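PDB 1DC1: bsobi restriction endonuclease from Geobacillus stearothermophilus, which recognises the degenerate double-stranded DNA sequence 5'-CYCGRG-3' as a homodimer and cleaves each strand after the first cytosine. Local coordinates for residues E8-K12 / E311-L316; A56-L62 / F110-L114; L72-I78 / S94-L98. All blocks are in the same frame, centred on the assembly; numbering follows the deposited sequence. Where two conformers were deposited one is given.

Interaction 1. Residues E8-K12 / E311-L316; sequences ENHLK and EQVGSL
The irregular N-terminal segment 8-12 runs past one side of helix 310-321, its backbone nearest the helix where the CA atoms of His10 and Gln312 lie 5.4 Å apart. The hydroxyl of Ser315 is gripped twice here. Asn9 sends its amide ND2 to Ser315 OG (2.7 Å) in an almost straight hydrogen bond, 170° at the hydrogen, with the oxygen lying in the plane of the amide. His10 ND1 meets Ser315 OG at 2.8 Å from the ring edge, and either partner could donate in this more bent bond. The imidazole reaches that spot because CG sits between the backbone N and the carbonyl carbon (chi1 58°), which lays the ring against the helix with Gln312 O over the centre of one face. At its far end NE2 bonds to Ser304 O, so both ring nitrogens are held. The contact thus ties the start of the chain to its last helix and to strand 303-306, an outermost strand of the main sheet in this PDDEXK-clan nuclease. Gln312, its chain extended, crosses the imidazole at about a right angle and places CB 3.4 Å from His10 CD2. Beyond it, Leu11 CD2 packs 3.6 Å from Gln312 NE2, while the amide itself bonds to Asn306 N through OE1 and to Asp16 O through NE2. With an alanine here instead of His10, Ser304 O would probably lose its imidazole partner, Ser315 OG would probably keep just the Asn9 amide across the contact, and a gap is likely to open beside Gln312 CB. Leu11 also rests on Trp293 and Leu296.

Interaction 2. Residues A56-L62 / F110-L114; sequences AKTPKDL and FIDEL
A turn in the loop between helices 21-53 and 69-75 forms a seat of backbone, proline and leucine for Phe110, in the first turn of the long helix 110-152. The ring projects from the helix into the bend of residues 56-59, with CG between the backbone N and the carbonyl carbon (chi1 89°). Pro59 lies over one face in a CH-pi contact: its CD stands 3.9 Å from the centroid of the Phe110 ring and only 3° off the ring normal. Over the opposite face, nearer the rim, lies CG1 of the adjoining Ile111, so the ring is sandwiched between the proline and its own neighbour. The rim meets backbone as well as side chain. Ala56 O approaches CZ of Phe110 to 3.5 Å near the ring plane, and Leu62 CD1, also at the edge, lies 3.8 Å from Phe110 CE2, the two side chains sliding past each other in opposite directions. Lys57 O is 3.4 Å from Phe110 CE1. The same CD1 of Leu62 meets Leu114 CD2 tip to tip at 4.0 Å, one helical turn beyond the phenylalanine. The bend is held within the loop by an ST motif, in which Thr58 OG1 accepts from Asp61 N (3.2 Å), while OD2 of Asp61 takes weak bonds from the backbone N of Lys57 and of Thr58. Helix 88-103 backs the seat, with Ile99 and Leu103 against Pro59. Between side chains the contact is therefore apolar, and Ala56 O lies by the ring's C-H edge, which carries slight positive charge; the contact depends on the close fit of one aromatic ring, with no directed polar bond between the segments.

Interaction 3. Residues L72-I78 / S94-L98; sequences LLYASGI and SINNL. With nucleotides of chain B.
Ile95 and Leu98 of helix 88-103 are the two bulges that press against the end of helix 69-75, whose backbone comes as close as 5.0 Å between the CA atoms of Ser76 and Leu98. Ile95 carries its branches to different places: CG2 lies 3.8 Å from Leu72 CD1, where the two side chains cross at about a right angle, and CG1 rests 3.8 Å from Leu73 CA on the backbone. One turn on, Leu98 extends with CG anti to the backbone N (chi1 166°), which carries CD2 into a shallow hollow walled by Leu72 O, Ser76 N and the methyl of Ala75. CD2 of Leu98 is 4.0 Å from Ala75 CB. Leu98 CB packs 3.7 Å from Ser76 CB. Beside these bulges the small side chains of Ser76 and Ser94 let the segments draw close. Ser76 OG and Ser94 OG stand only 2.4 Å apart, a very short pair, and Leu73 O is also within reach of the same Ser76 proton. CG1 of Ile78 also lies against the Ser94 hydroxyl, 3.2 Å from Ser94 OG. A water bridges the two segments, donating to Ser76 O and Ser94 O and accepting from Ser94 OG; Ser76 O also receives Asn36 ND2 of the second subunit. On the side of helix 69-75 turned away from Ser94-Leu98, Tyr74 OH donates a 2.5 Å hydrogen bond to OP1 of DG10 of chain B, an oxygen that lies in the plane of the tyrosine ring. The turn that ends helix 69-75 is a Schellman motif, with Gly77 at positive phi after Ser76, and it closes a short helix packed on its neighbour at one flank and touching the DNA backbone from the other.

In the fold
Interactions 2 and 3 are neighbours in the helical part of the subunit, their centres about 13 Å apart, and Leu114 joins them: its CD1 lies 3.5 Å from Ala75 CB and its CD2 3.7 Å from Leu72 CD2. Both also touch the second subunit. Interaction 3 reaches the DNA directly, and Ile78 is about 8 Å, side chain to side chain, from the DNA-contacting Lys81. Interaction 1 lies on the opposite side of the chain's centre, about 59 Å from interaction 2 and about 52 Å from interaction 3 between centres. There the side chain of Leu316 is about 11 Å from those of Asp212 and Glu240, predicted ligands of the catalytic magnesium.

Interaction 1. Residues E8-K12 / E311-L316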
loop_
_atom_site.group_PDB
_atom_site.type_symbol
_atom_site.label_atom_id
_atom_site.label_comp_id
_atom_site.label_asym_id
_atom_site.label_seq_id
_atom_site.Cartn_x
_atom_site.Cartn_y
_atom_site.Cartn_z
ATOM N N GLU D 8 13.288 -24.691 -13.175
ATOM C CA GLU D 8 13.458 -26.023 -12.583
ATOM C C GLU D 8 14.849 -26.211 -11.995
ATOM O O GLU D 8 15.098 -27.129 -11.223
ATOM C CB GLU D 8 13.219 -27.083 -13.625
ATOM C CG GLU D 8 11.779 -27.326 -13.872
ATOM C CD GLU D 8 11.550 -28.090 -15.168
ATOM O OE1 GLU D 8 12.536 -28.629 -15.729
ATOM O OE2 GLU D 8 10.382 -28.154 -15.625
ATOM N N ASN D 9 15.769 -25.340 -12.376
ATOM C CA ASN D 9 17.106 -25.436 -11.841
ATOM C C ASN D 9 17.139 -25.129 -10.335
ATOM O O ASN D 9 17.958 -25.675 -9.600
ATOM C CB ASN D 9 18.068 -24.491 -12.555
ATOM C CG ASN D 9 19.478 -24.650 -12.043
ATOM O OD1 ASN D 9 20.107 -25.701 -12.244
ATOM N ND2 ASN D 9 19.980 -23.635 -11.345
ATOM N N HIS D 10 16.269 -24.248 -9.857
ATOM C CA HIS D 10 16.276 -23.943 -8.422
ATOM C C HIS D 10 14.937 -24.174 -7.725
ATOM O O HIS D 10 14.861 -24.012 -6.510
ATOM C CB HIS D 10 16.739 -22.509 -8.161
ATOM C CG HIS D 10 15.903 -21.475 -8.857
ATOM N ND1 HIS D 10 16.161 -21.050 -10.147
ATOM C CD2 HIS D 10 14.820 -20.773 -8.438
ATOM C CE1 HIS D 10 15.277 -20.127 -10.486
ATOM N NE2 HIS D 10 14.454 -19.941 -9.466
ATOM N N LEU D 11 13.889 -24.537 -8.477
ATOM C CA LEU D 11 12.553 -24.826 -7.915
ATOM C C LEU D 11 12.127 -26.229 -8.216
ATOM O O LEU D 11 11.958 -26.577 -9.374
ATOM C CB LEU D 11 11.457 -23.948 -8.518
ATOM C CG LEU D 11 11.696 -22.490 -8.233
ATOM C CD1 LEU D 11 10.696 -21.660 -9.018
ATOM C CD2 LEU D 11 11.607 -22.258 -6.731
ATOM N N LYS D 12 11.901 -27.025 -7.186
ATOM C CA LYS D 12 11.450 -28.386 -7.413
ATOM C C LYS D 12 9.993 -28.560 -6.984
ATOM O O LYS D 12 9.302 -29.471 -7.439
ATOM C CB LYS D 12 12.355 -29.363 -6.667
ATOM C CG LYS D 12 13.812 -28.917 -6.608
ATOM C CD LYS D 12 14.437 -28.672 -7.995
ATOM C CE LYS D 12 15.723 -27.818 -7.876
ATOM N NZ LYS D 12 16.730 -28.119 -8.935
ATOM N N GLU D 311 20.282 -19.215 -3.380
ATOM C CA GLU D 311 20.467 -20.139 -4.471
ATOM C C GLU D 311 19.510 -19.869 -5.603
ATOM O O GLU D 311 19.877 -20.088 -6.763
ATOM C CB GLU D 311 20.302 -21.565 -4.000
ATOM C CG GLU D 311 21.478 -22.099 -3.255
ATOM C CD GLU D 311 21.226 -23.502 -2.732
ATOM O OE1 GLU D 311 20.295 -23.686 -1.900
ATOM O OE2 GLU D 311 21.965 -24.416 -3.163
ATOM N N GLN D 312 18.300 -19.385 -5.285
ATOM C CA GLN D 312 17.314 -19.108 -6.332
ATOM C C GLN D 312 17.705 -17.889 -7.074
ATOM O O GLN D 312 17.657 -17.848 -8.295
ATOM C CB GLN D 312 15.900 -18.911 -5.754
ATOM C CG GLN D 312 15.420 -20.167 -5.064
ATOM C CD GLN D 312 13.958 -20.157 -4.645
ATOM O OE1 GLN D 312 13.197 -19.241 -4.959
ATOM N NE2 GLN D 312 13.565 -21.204 -3.902
ATOM N N VAL D 313 18.110 -16.879 -6.323
ATOM C CA VAL D 313 18.508 -15.621 -6.948
ATOM C C VAL D 313 19.705 -15.864 -7.864
ATOM O O VAL D 313 19.716 -15.404 -9.007
ATOM C CB VAL D 313 18.840 -14.528 -5.863
ATOM C CG1 VAL D 313 19.403 -13.237 -6.503
ATOM C CG2 VAL D 313 17.565 -14.229 -5.068
ATOM N N GLY D 314 20.692 -16.610 -7.370
ATOM C CA GLY D 314 21.882 -16.894 -8.166
ATOM C C GLY D 314 21.589 -17.632 -9.456
ATOM O O GLY D 314 22.095 -17.276 -10.517
ATOM N N SER D 315 20.762 -18.669 -9.353
ATOM C CA SER D 315 20.371 -19.470 -10.496
ATOM C C SER D 315 19.636 -18.569 -11.492
ATOM O O SER D 315 19.904 -18.620 -12.678
ATOM C CB SER D 315 19.466 -20.623 -9.981
ATOM O OG SER D 315 18.765 -21.272 -11.025
ATOM N N LEU D 316 18.727 -17.721 -11.004
ATOM C CA LEU D 316 17.955 -16.867 -11.907
ATOM C C LEU D 316 18.872 -15.870 -12.620
ATOM O O LEU D 316 18.715 -15.628 -13.812
ATOM C CB LEU D 316 16.859 -16.146 -11.103
ATOM C CG LEU D 316 15.888 -15.314 -11.946
ATOM C CD1 LEU D 316 14.456 -15.642 -11.580
ATOM C CD2 LEU D 316 16.168 -13.849 -11.707
#

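Interaction 2. Residues A56-L62 / F110-L114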
loop_
_atom_site.group_PDB
_atom_site.type_symbol
_atom_site.label_atom_id
_atom_site.label_comp_id
_atom_site.label_asym_id
_atom_site.label_seq_id
_atom_site.Cartn_x
_atom_site.Cartn_y
_atom_site.Cartn_z
ATOM N N ALA D 56 7.755 32.380 19.781
ATOM C CA ALA D 56 6.352 32.803 19.810
ATOM C C ALA D 56 5.916 32.679 21.258
ATOM O O ALA D 56 6.158 31.662 21.913
ATOM C CB ALA D 56 5.513 31.911 18.943
ATOM N N LYS D 57 5.279 33.716 21.784
ATOM C CA LYS D 57 4.864 33.640 23.159
ATOM C C LYS D 57 3.446 33.153 23.192
ATOM O O LYS D 57 2.981 32.694 24.221
ATOM C CB LYS D 57 5.033 35.000 23.836
ATOM C CG LYS D 57 6.506 35.411 24.149
ATOM C CD LYS D 57 7.543 34.406 23.632
ATOM C CE LYS D 57 8.369 33.769 24.751
ATOM N NZ LYS D 57 7.618 32.711 25.506
ATOM N N THR D 58 2.766 33.222 22.051
ATOM C CA THR D 58 1.379 32.757 21.956
ATOM C C THR D 58 1.182 31.993 20.669
ATOM O O THR D 58 1.911 32.207 19.723
ATOM C CB THR D 58 0.361 33.938 21.944
ATOM O OG1 THR D 58 0.392 34.583 20.663
ATOM C CG2 THR D 58 0.697 34.951 23.039
ATOM N N PRO D 59 0.223 31.065 20.642
ATOM C CA PRO D 59 -0.009 30.316 19.403
ATOM C C PRO D 59 -0.167 31.221 18.197
ATOM O O PRO D 59 0.386 30.933 17.148
ATOM C CB PRO D 59 -1.269 29.512 19.702
ATOM C CG PRO D 59 -1.234 29.315 21.169
ATOM C CD PRO D 59 -0.604 30.571 21.754
ATOM N N LYS D 60 -0.889 32.332 18.329
ATOM C CA LYS D 60 -1.090 33.193 17.164
ATOM C C LYS D 60 0.181 33.806 16.700
ATOM O O LYS D 60 0.320 34.157 15.536
ATOM C CB LYS D 60 -2.114 34.282 17.452
ATOM C CG LYS D 60 -3.510 33.759 17.247
ATOM C CD LYS D 60 -4.556 34.814 17.547
ATOM C CE LYS D 60 -5.722 34.265 18.389
ATOM N NZ LYS D 60 -5.775 34.816 19.815
ATOM N N ASP D 61 1.140 33.915 17.608
ATOM C CA ASP D 61 2.422 34.493 17.243
ATOM C C ASP D 61 3.181 33.604 16.258
ATOM O O ASP D 61 4.026 34.095 15.506
ATOM C CB ASP D 61 3.277 34.728 18.497
ATOM C CG ASP D 61 2.854 35.962 19.299
ATOM O OD1 ASP D 61 2.179 36.862 18.733
ATOM O OD2 ASP D 61 3.213 36.010 20.502
ATOM N N LEU D 62 2.866 32.309 16.256
ATOM C CA LEU D 62 3.530 31.339 15.366
ATOM C C LEU D 62 3.293 31.702 13.890
ATOM O O LEU D 62 4.114 31.366 13.027
ATOM C CB LEU D 62 3.044 29.885 15.688
ATOM C CG LEU D 62 3.263 29.328 17.129
ATOM C CD1 LEU D 62 2.435 28.087 17.397
ATOM C CD2 LEU D 62 4.746 29.027 17.322
ATOM N N PHE D 110 1.477 24.749 24.674
ATOM C CA PHE D 110 1.302 24.877 23.224
ATOM C C PHE D 110 2.533 24.551 22.320
ATOM O O PHE D 110 2.342 24.044 21.192
ATOM C CB PHE D 110 0.714 26.268 22.858
ATOM C CG PHE D 110 1.737 27.381 22.627
ATOM C CD1 PHE D 110 2.090 28.252 23.655
ATOM C CD2 PHE D 110 2.251 27.632 21.361
ATOM C CE1 PHE D 110 2.923 29.341 23.415
ATOM C CE2 PHE D 110 3.080 28.715 21.119
ATOM C CZ PHE D 110 3.418 29.571 22.146
ATOM N N ILE D 111 3.769 24.803 22.787
ATOM C CA ILE D 111 4.940 24.496 21.947
ATOM C C ILE D 111 5.062 22.981 21.821
ATOM O O ILE D 111 5.142 22.465 20.715
ATOM C CB ILE D 111 6.302 25.088 22.511
ATOM C CG1 ILE D 111 6.294 26.637 22.471
ATOM C CG2 ILE D 111 7.492 24.539 21.683
ATOM C CD1 ILE D 111 6.066 27.241 21.058
ATOM N N ASP D 112 5.030 22.252 22.928
ATOM C CA ASP D 112 5.137 20.806 22.779
ATOM C C ASP D 112 3.910 20.256 22.058
ATOM O O ASP D 112 4.034 19.262 21.372
ATOM C CB ASP D 112 5.329 20.105 24.120
ATOM C CG ASP D 112 6.785 20.081 24.587
ATOM O OD1 ASP D 112 7.724 20.515 23.876
ATOM O OD2 ASP D 112 6.977 19.617 25.706
ATOM N N GLU D 113 2.730 20.869 22.222
ATOM C CA GLU D 113 1.547 20.417 21.479
ATOM C C GLU D 113 1.930 20.443 19.970
ATOM O O GLU D 113 1.676 19.487 19.228
ATOM C CB GLU D 113 0.333 21.342 21.724
ATOM C CG GLU D 113 -0.960 20.854 21.030
ATOM C CD GLU D 113 -1.507 19.526 21.602
ATOM O OE1 GLU D 113 -1.158 19.185 22.752
ATOM O OE2 GLU D 113 -2.298 18.810 20.920
ATOM N N LEU D 114 2.543 21.532 19.525
ATOM C CA LEU D 114 2.952 21.680 18.128
ATOM C C LEU D 114 3.987 20.639 17.709
ATOM O O LEU D 114 3.852 19.980 16.657
ATOM C CB LEU D 114 3.563 23.064 17.918
ATOM C CG LEU D 114 4.181 23.350 16.543
ATOM C CD1 LEU D 114 3.197 23.012 15.393
ATOM C CD2 LEU D 114 4.569 24.846 16.521
#

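Interaction 3. Residues L72-I78 / S94-L98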
loop_
_atom_site.group_PDB
_atom_site.type_symbol
_atom_site.label_atom_id
_atom_site.label_comp_id
_atom_site.label_asym_id
_atom_site.label_seq_id
_atom_site.Cartn_x
_atom_site.Cartn_y
_atom_site.Cartn_z
ATOM N N LEU D 72 4.196 24.096 10.335
ATOM C CA LEU D 72 2.863 24.339 10.886
ATOM C C LEU D 72 1.799 23.661 9.997
ATOM O O LEU D 72 0.859 23.031 10.523
ATOM C CB LEU D 72 2.509 25.843 10.974
ATOM C CG LEU D 72 3.232 26.799 11.908
ATOM C CD1 LEU D 72 2.470 28.160 11.860
ATOM C CD2 LEU D 72 3.255 26.247 13.320
ATOM N N LEU D 73 1.937 23.786 8.676
ATOM C CA LEU D 73 0.973 23.151 7.783
ATOM C C LEU D 73 1.057 21.640 7.989
ATOM O O LEU D 73 0.009 20.980 8.102
ATOM C CB LEU D 73 1.229 23.471 6.314
ATOM C CG LEU D 73 0.312 22.817 5.242
ATOM C CD1 LEU D 73 -1.179 23.230 5.445
ATOM C CD2 LEU D 73 0.813 23.228 3.849
ATOM N N TYR D 74 2.267 21.087 8.081
ATOM C CA TYR D 74 2.377 19.662 8.281
ATOM C C TYR D 74 1.756 19.211 9.602
ATOM O O TYR D 74 1.001 18.229 9.631
ATOM C CB TYR D 74 3.843 19.209 8.196
ATOM C CG TYR D 74 3.957 17.791 7.625
ATOM C CD1 TYR D 74 3.650 16.666 8.423
ATOM C CD2 TYR D 74 4.281 17.573 6.273
ATOM C CE1 TYR D 74 3.652 15.345 7.882
ATOM C CE2 TYR D 74 4.290 16.279 5.736
ATOM C CZ TYR D 74 3.964 15.179 6.564
ATOM O OH TYR D 74 3.900 13.925 6.057
ATOM N N ALA D 75 2.072 19.924 10.683
ATOM C CA ALA D 75 1.540 19.624 12.019
ATOM C C ALA D 75 0.015 19.747 12.084
ATOM O O ALA D 75 -0.605 19.138 12.959
ATOM C CB ALA D 75 2.189 20.537 13.087
ATOM N N SER D 76 -0.570 20.521 11.160
ATOM C CA SER D 76 -2.010 20.733 11.084
ATOM C C SER D 76 -2.723 19.554 10.435
ATOM O O SER D 76 -3.935 19.570 10.281
ATOM C CB SER D 76 -2.336 22.058 10.365
ATOM O OG SER D 76 -2.516 21.891 8.970
ATOM N N GLY D 77 -1.981 18.509 10.077
ATOM C CA GLY D 77 -2.598 17.321 9.516
ATOM C C GLY D 77 -2.545 17.180 8.018
ATOM O O GLY D 77 -3.255 16.322 7.478
ATOM N N ILE D 78 -1.714 17.998 7.363
ATOM C CA ILE D 78 -1.569 17.984 5.917
ATOM C C ILE D 78 -0.253 17.340 5.405
ATOM O O ILE D 78 0.828 17.924 5.528
ATOM C CB ILE D 78 -1.721 19.440 5.348
ATOM C CG1 ILE D 78 -2.997 20.112 5.899
ATOM C CG2 ILE D 78 -1.695 19.394 3.800
ATOM C CD1 ILE D 78 -4.284 19.376 5.589
ATOM N N SER D 94 -6.138 25.419 7.377
ATOM C CA SER D 94 -5.675 24.257 8.119
ATOM C C SER D 94 -4.789 24.717 9.279
ATOM O O SER D 94 -4.875 24.189 10.378
ATOM C CB SER D 94 -4.834 23.313 7.208
ATOM O OG SER D 94 -4.653 22.024 7.803
ATOM N N ILE D 95 -3.921 25.692 9.026
ATOM C CA ILE D 95 -3.032 26.151 10.082
ATOM C C ILE D 95 -3.852 26.822 11.178
ATOM O O ILE D 95 -3.588 26.609 12.350
ATOM C CB ILE D 95 -1.913 27.104 9.543
ATOM C CG1 ILE D 95 -0.918 26.331 8.660
ATOM C CG2 ILE D 95 -1.143 27.740 10.726
ATOM C CD1 ILE D 95 -0.003 27.230 7.848
ATOM N N ASN D 96 -4.855 27.612 10.808
ATOM C CA ASN D 96 -5.697 28.238 11.827
ATOM C C ASN D 96 -6.428 27.181 12.658
ATOM O O ASN D 96 -6.603 27.340 13.871
ATOM C CB ASN D 96 -6.690 29.215 11.181
ATOM C CG ASN D 96 -5.979 30.415 10.538
ATOM O OD1 ASN D 96 -4.895 30.840 10.990
ATOM N ND2 ASN D 96 -6.574 30.956 9.471
ATOM N N ASN D 97 -6.818 26.083 12.020
ATOM C CA ASN D 97 -7.518 25.030 12.749
ATOM C C ASN D 97 -6.595 24.450 13.800
ATOM O O ASN D 97 -7.010 24.165 14.919
ATOM C CB ASN D 97 -7.978 23.953 11.782
ATOM C CG ASN D 97 -9.115 24.436 10.875
ATOM O OD1 ASN D 97 -9.825 25.412 11.206
ATOM N ND2 ASN D 97 -9.290 23.765 9.724
ATOM N N LEU D 98 -5.327 24.296 13.436
ATOM C CA LEU D 98 -4.350 23.744 14.359
ATOM C C LEU D 98 -4.216 24.696 15.550
ATOM O O LEU D 98 -4.237 24.275 16.721
ATOM C CB LEU D 98 -2.993 23.573 13.632
ATOM C CG LEU D 98 -1.821 23.318 14.583
ATOM C CD1 LEU D 98 -1.996 21.994 15.330
ATOM C CD2 LEU D 98 -0.493 23.381 13.781
ATOM P P DG B 10 4.182 12.603 2.823
ATOM O OP1 DG B 10 4.404 13.858 3.592
ATOM O OP2 DG B 10 3.458 12.656 1.534
ATOM O "O5'" DG B 10 5.578 11.849 2.717
ATOM C "C5'" DG B 10 6.411 11.957 1.582
ATOM C "C4'" DG B 10 7.201 10.675 1.419
ATOM O "O4'" DG B 10 6.290 9.565 1.311
ATOM C "C3'" DG B 10 7.990 10.675 0.117
ATOM O "O3'" DG B 10 9.310 11.069 0.383
ATOM C "C2'" DG B 10 7.962 9.238 -0.351
ATOM C "C1'" DG B 10 6.631 8.743 0.190
ATOM N N9 DG B 10 5.535 8.815 -0.766
ATOM C C8 DG B 10 4.382 9.560 -0.636
ATOM N N7 DG B 10 3.528 9.348 -1.596
ATOM C C5 DG B 10 4.165 8.425 -2.425
ATOM C C6 DG B 10 3.712 7.788 -3.646
ATOM O O6 DG B 10 2.658 7.970 -4.265
ATOM N N1 DG B 10 4.662 6.879 -4.141
ATOM C C2 DG B 10 5.918 6.669 -3.587
ATOM N N2 DG B 10 6.730 5.788 -4.250
ATOM N N3 DG B 10 6.355 7.279 -2.472
ATOM C C4 DG B 10 5.422 8.116 -1.942
HETATM O O HOH W 1 -6.034 21.583 10.661
#